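Local coordinates for catalase-3 (Neurospora crassa, PDB 4AJ9), which uses haem to break hydrogen peroxide down into water and oxygen, protecting the cell from peroxide damage, at the interface of chains A and B and the interface of chains A and C. Residues are numbered along the deposited sequence; one frame, centred on the assembly and turned at random. Chains: chain A/B/C, Catalase-3.

Contact 1: the interface of chains A and B. Residues chain A 110, 256, 319; chain B 163-165.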
# COMPACT_ATOMS: atom_id res chain seq x y z
N ARG A 110 4.14 13.28 -14.95
CA ARG A 110 4.86 12.23 -15.70
C ARG A 110 5.05 12.40 -17.20
O ARG A 110 6.10 12.04 -17.74
CB ARG A 110 4.19 10.86 -15.47
CG ARG A 110 4.87 9.97 -14.44
CD ARG A 110 5.26 8.61 -15.02
NE ARG A 110 4.11 7.81 -15.45
CZ ARG A 110 4.19 6.78 -16.28
NH1 ARG A 110 5.37 6.44 -16.80
NH2 ARG A 110 3.10 6.09 -16.62
N ARG A 256 14.76 14.01 -23.27
CA ARG A 256 15.09 12.62 -22.98
C ARG A 256 15.63 11.90 -24.22
O ARG A 256 16.54 11.09 -24.10
CB ARG A 256 13.94 11.87 -22.28
CG ARG A 256 12.75 11.53 -23.09
CD ARG A 256 11.84 10.60 -22.26
NE ARG A 256 11.46 11.20 -20.97
CZ ARG A 256 10.56 10.69 -20.14
NH1 ARG A 256 9.94 9.56 -20.45
NH2 ARG A 256 10.27 11.31 -19.00
N TYR A 319 13.56 1.48 -18.52
CA TYR A 319 13.33 2.80 -17.93
C TYR A 319 12.63 2.69 -16.56
O TYR A 319 13.09 3.28 -15.59
CB TYR A 319 12.51 3.67 -18.88
CG TYR A 319 12.20 5.06 -18.36
CD1 TYR A 319 11.19 5.26 -17.43
CD2 TYR A 319 12.89 6.16 -18.84
CE1 TYR A 319 10.90 6.53 -16.95
CE2 TYR A 319 12.60 7.45 -18.38
CZ TYR A 319 11.61 7.62 -17.44
OH TYR A 319 11.33 8.90 -16.99
N ASP B 163 12.59 0.89 -23.03
CA ASP B 163 13.98 1.24 -22.73
C ASP B 163 14.14 2.72 -22.40
O ASP B 163 14.79 3.06 -21.42
CB ASP B 163 14.97 0.80 -23.82
CG ASP B 163 14.49 1.12 -25.23
OD1 ASP B 163 13.37 1.66 -25.39
OD2 ASP B 163 15.23 0.81 -26.19
N ASN B 164 13.54 3.60 -23.21
CA ASN B 164 13.77 5.04 -23.02
C ASN B 164 12.53 5.84 -22.67
O ASN B 164 12.61 7.05 -22.48
CB ASN B 164 14.46 5.66 -24.25
CG ASN B 164 13.61 5.56 -25.51
OD1 ASN B 164 12.45 5.12 -25.47
ND2 ASN B 164 14.18 5.95 -26.64
N GLU B 165 11.39 5.16 -22.60
CA GLU B 165 10.09 5.80 -22.36
C GLU B 165 9.80 6.93 -23.34
O GLU B 165 9.39 8.02 -22.96
CB GLU B 165 9.91 6.26 -20.91
CG GLU B 165 8.42 6.19 -20.51
CD GLU B 165 8.14 6.68 -19.11
OE1 GLU B 165 8.46 7.85 -18.80
OE2 GLU B 165 7.57 5.90 -18.33
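A loop of chain B, residues B:Asp163 to B:Glu165, meets the start of helix 319-324, the early part of helix 254-264 and a loop residue, A:Arg110, of chain A. B:Glu165 carries the contact: its side chain, extended beyond CG, passes over the ring of A:Tyr319 and holds its carboxylate between two arginines. A:Arg256 brings its guanidinium nearly coplanar with that carboxylate, the planes 17° apart. Its NH1 gives a hydrogen bond of 2.8 Å to OE1 of B:Glu165, on the anti lone pair, and this is also a salt bridge. The same NH1 donates to the backbone O of B:Glu165 at 3.0 Å. An arginine suits this place because its long chain, bent at chi3 (57°), turns a flat, charged donor group toward OE1 and the backbone carbonyl O of B:Glu165. An alanine here would probably leave OE1 without its charged partner and the backbone carbonyl without this donor, with A:Arg110 still facing OE2.

That other carboxylate oxygen, OE2, lies 2.7 Å from NH1 of A:Arg110, in a salt bridge rather than a hydrogen bond: OE2 lies in the guanidinium plane almost straight beyond NH1, so neither N-H is aimed at it. A:Tyr319 supplies the floor: CB of B:Glu165 sits over the middle of the ring, 3.6 Å from its centroid, while CE1 of the tyrosine lies 3.5 Å from the carboxylate carbon CD. The flat aromatic face thus supports the aliphatic part of the glutamate. Further back, CB of A:Tyr319 packs 3.5 Å from the backbone O of B:Asp163. CD of A:Arg256 lies 3.6 Å from the backbone O of B:Asn164. In the fold, the chain A residues all belong to the catalase family region and the chain B loop follows helix 151-158, where two subunits meet about 12 Å from A:His65.

Contact 2: the interface of chains A and C. Residues chain A 338-339, 346, 349, 420, 424; chain C 32, 43, 45.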
# COMPACT_ATOMS: atom_id res chain seq x y z
N ASP A 338 29.20 16.50 5.65
CA ASP A 338 28.22 16.75 6.71
C ASP A 338 27.22 17.81 6.27
O ASP A 338 27.42 18.47 5.25
CB ASP A 338 28.93 17.17 8.01
CG ASP A 338 28.02 17.13 9.24
OD1 ASP A 338 26.95 16.50 9.17
OD2 ASP A 338 28.40 17.71 10.28
N PHE A 339 26.14 17.97 7.04
CA PHE A 339 25.11 18.94 6.71
C PHE A 339 25.46 20.30 7.29
O PHE A 339 26.39 20.42 8.09
CB PHE A 339 23.76 18.48 7.26
CG PHE A 339 23.40 17.07 6.85
CD1 PHE A 339 23.11 16.78 5.53
CD2 PHE A 339 23.39 16.04 7.78
CE1 PHE A 339 22.78 15.49 5.14
CE2 PHE A 339 23.06 14.74 7.39
CZ PHE A 339 22.75 14.47 6.07
N GLN A 346 17.61 21.14 5.89
CA GLN A 346 17.25 20.40 7.09
C GLN A 346 15.97 19.60 6.90
O GLN A 346 15.90 18.45 7.29
CB GLN A 346 17.13 21.34 8.28
CG GLN A 346 18.47 21.92 8.74
CD GLN A 346 19.20 20.99 9.68
OE1 GLN A 346 18.60 20.49 10.64
NE2 GLN A 346 20.48 20.75 9.42
N LEU A 349 15.90 16.44 4.40
CA LEU A 349 16.41 15.17 4.93
C LEU A 349 15.25 14.27 5.35
O LEU A 349 15.27 13.06 5.12
CB LEU A 349 17.36 15.42 6.11
CG LEU A 349 18.54 16.33 5.72
CD1 LEU A 349 19.49 16.54 6.87
CD2 LEU A 349 19.28 15.77 4.51
N THR A 420 29.25 13.42 12.59
CA THR A 420 28.88 14.83 12.50
C THR A 420 30.13 15.67 12.78
O THR A 420 30.98 15.28 13.59
CB THR A 420 27.76 15.14 13.50
OG1 THR A 420 26.55 14.49 13.06
CG2 THR A 420 27.54 16.63 13.64
N ARG A 424 30.69 21.50 15.60
CA ARG A 424 29.36 22.08 15.50
C ARG A 424 28.67 22.25 16.84
O ARG A 424 28.66 21.35 17.66
CB ARG A 424 28.49 21.26 14.55
CG ARG A 424 28.61 21.71 13.10
CD ARG A 424 27.22 21.77 12.47
NE ARG A 424 26.92 20.48 11.90
CZ ARG A 424 25.72 20.02 11.57
NH1 ARG A 424 24.60 20.74 11.73
NH2 ARG A 424 25.65 18.81 11.06
N LEU C 32 21.43 11.84 17.58
CA LEU C 32 22.15 13.12 17.49
C LEU C 32 21.35 14.24 18.16
O LEU C 32 20.17 14.44 17.84
CB LEU C 32 22.42 13.47 16.02
CG LEU C 32 23.21 14.75 15.74
CD1 LEU C 32 24.66 14.62 16.25
CD2 LEU C 32 23.19 15.09 14.24
N GLU C 43 18.11 16.17 11.39
CA GLU C 43 19.20 15.79 10.50
C GLU C 43 19.85 14.47 10.91
O GLU C 43 20.76 13.99 10.24
CB GLU C 43 20.25 16.90 10.36
CG GLU C 43 21.20 17.05 11.55
CD GLU C 43 22.29 18.07 11.28
OE1 GLU C 43 21.97 19.28 11.26
OE2 GLU C 43 23.45 17.67 11.06
N PHE C 45 19.95 11.38 10.21
CA PHE C 45 19.51 10.43 9.19
C PHE C 45 19.65 8.99 9.66
O PHE C 45 18.90 8.12 9.21
CB PHE C 45 20.29 10.62 7.88
CG PHE C 45 21.72 10.16 7.94
CD1 PHE C 45 22.69 10.93 8.55
CD2 PHE C 45 22.10 8.96 7.36
CE1 PHE C 45 24.02 10.51 8.60
CE2 PHE C 45 23.42 8.54 7.40
CZ PHE C 45 24.38 9.31 8.03
O HOH W 1 18.26 18.72 12.37
O HOH W 2 25.25 15.38 11.05
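C:Glu43 and A:Arg424 reach toward each other tip to tip across this subunit interface of a haem catalase, their carboxylate and guanidinium planes 31° apart. The arginine grips end-on, one nitrogen to each oxygen: NH2 donates to OE2 of the glutamate on its syn lone pair at 2.5 Å, a short charged bond. NH1 donates to OE1 of C:Glu43 at 3.0 Å, on the syn side. A guanidinium suits this role because its paired N-H groups match the two oxygens of a carboxylate.

A:Gln346, on helix 343-360, approaches from the opposite face of the carboxylate. Its NE2 gives OE1 of C:Glu43 a nearly straight bond of 2.8 Å (170° at H), arriving from above the carboxylate plane. The neutral amide can also accept, and its OE1 is linked through a water to the backbone N of C:Glu43.

At the edge of the same guanidinium, in its plane, OD2 of A:Asp338 takes a 3.1 Å bond from NH2 of A:Arg424, which steadies the guanidinium and is likely to balance its charge. OD1 of A:Asp338 comes within 4.1 Å of OE2 of C:Glu43; a second water, bound by both these oxygens and by OG1 of A:Thr420, bridges the two carboxylates, which would probably repel each other if charged.

The glutamate's CG lies between its backbone N and carbonyl carbon (chi1 76°), and beyond it the chain runs extended into this polar cluster. Alongside its stem, pointing the same way, A:Leu349 sets CD1 3.6 Å from CB of C:Glu43. That methyl also lies over the centre of the A:Phe339 ring, whose plane stands perpendicular to the carboxylate. A:Phe339 and C:Phe45 cross at about a right angle, their CE2 and CD1 4.0 Å apart.

Contact 1 and contact 2 lie about 34 Å apart, between the centres of their C-alpha atoms, and share no residue and no secondary-structure element: chain A uses helices 254-264 and 319-324 in contact 1, and strand 337-338 with helix 343-360 in contact 2. Chain A faces chain B in one and chain C in the other, so this subunit is joined to two neighbours through separate surfaces. Each interface is two-fold symmetric, and each contact therefore recurs with the chains exchanged, helping to knit the four copies of the assembly together. Contact 1 is the nearer to the active-site histidine.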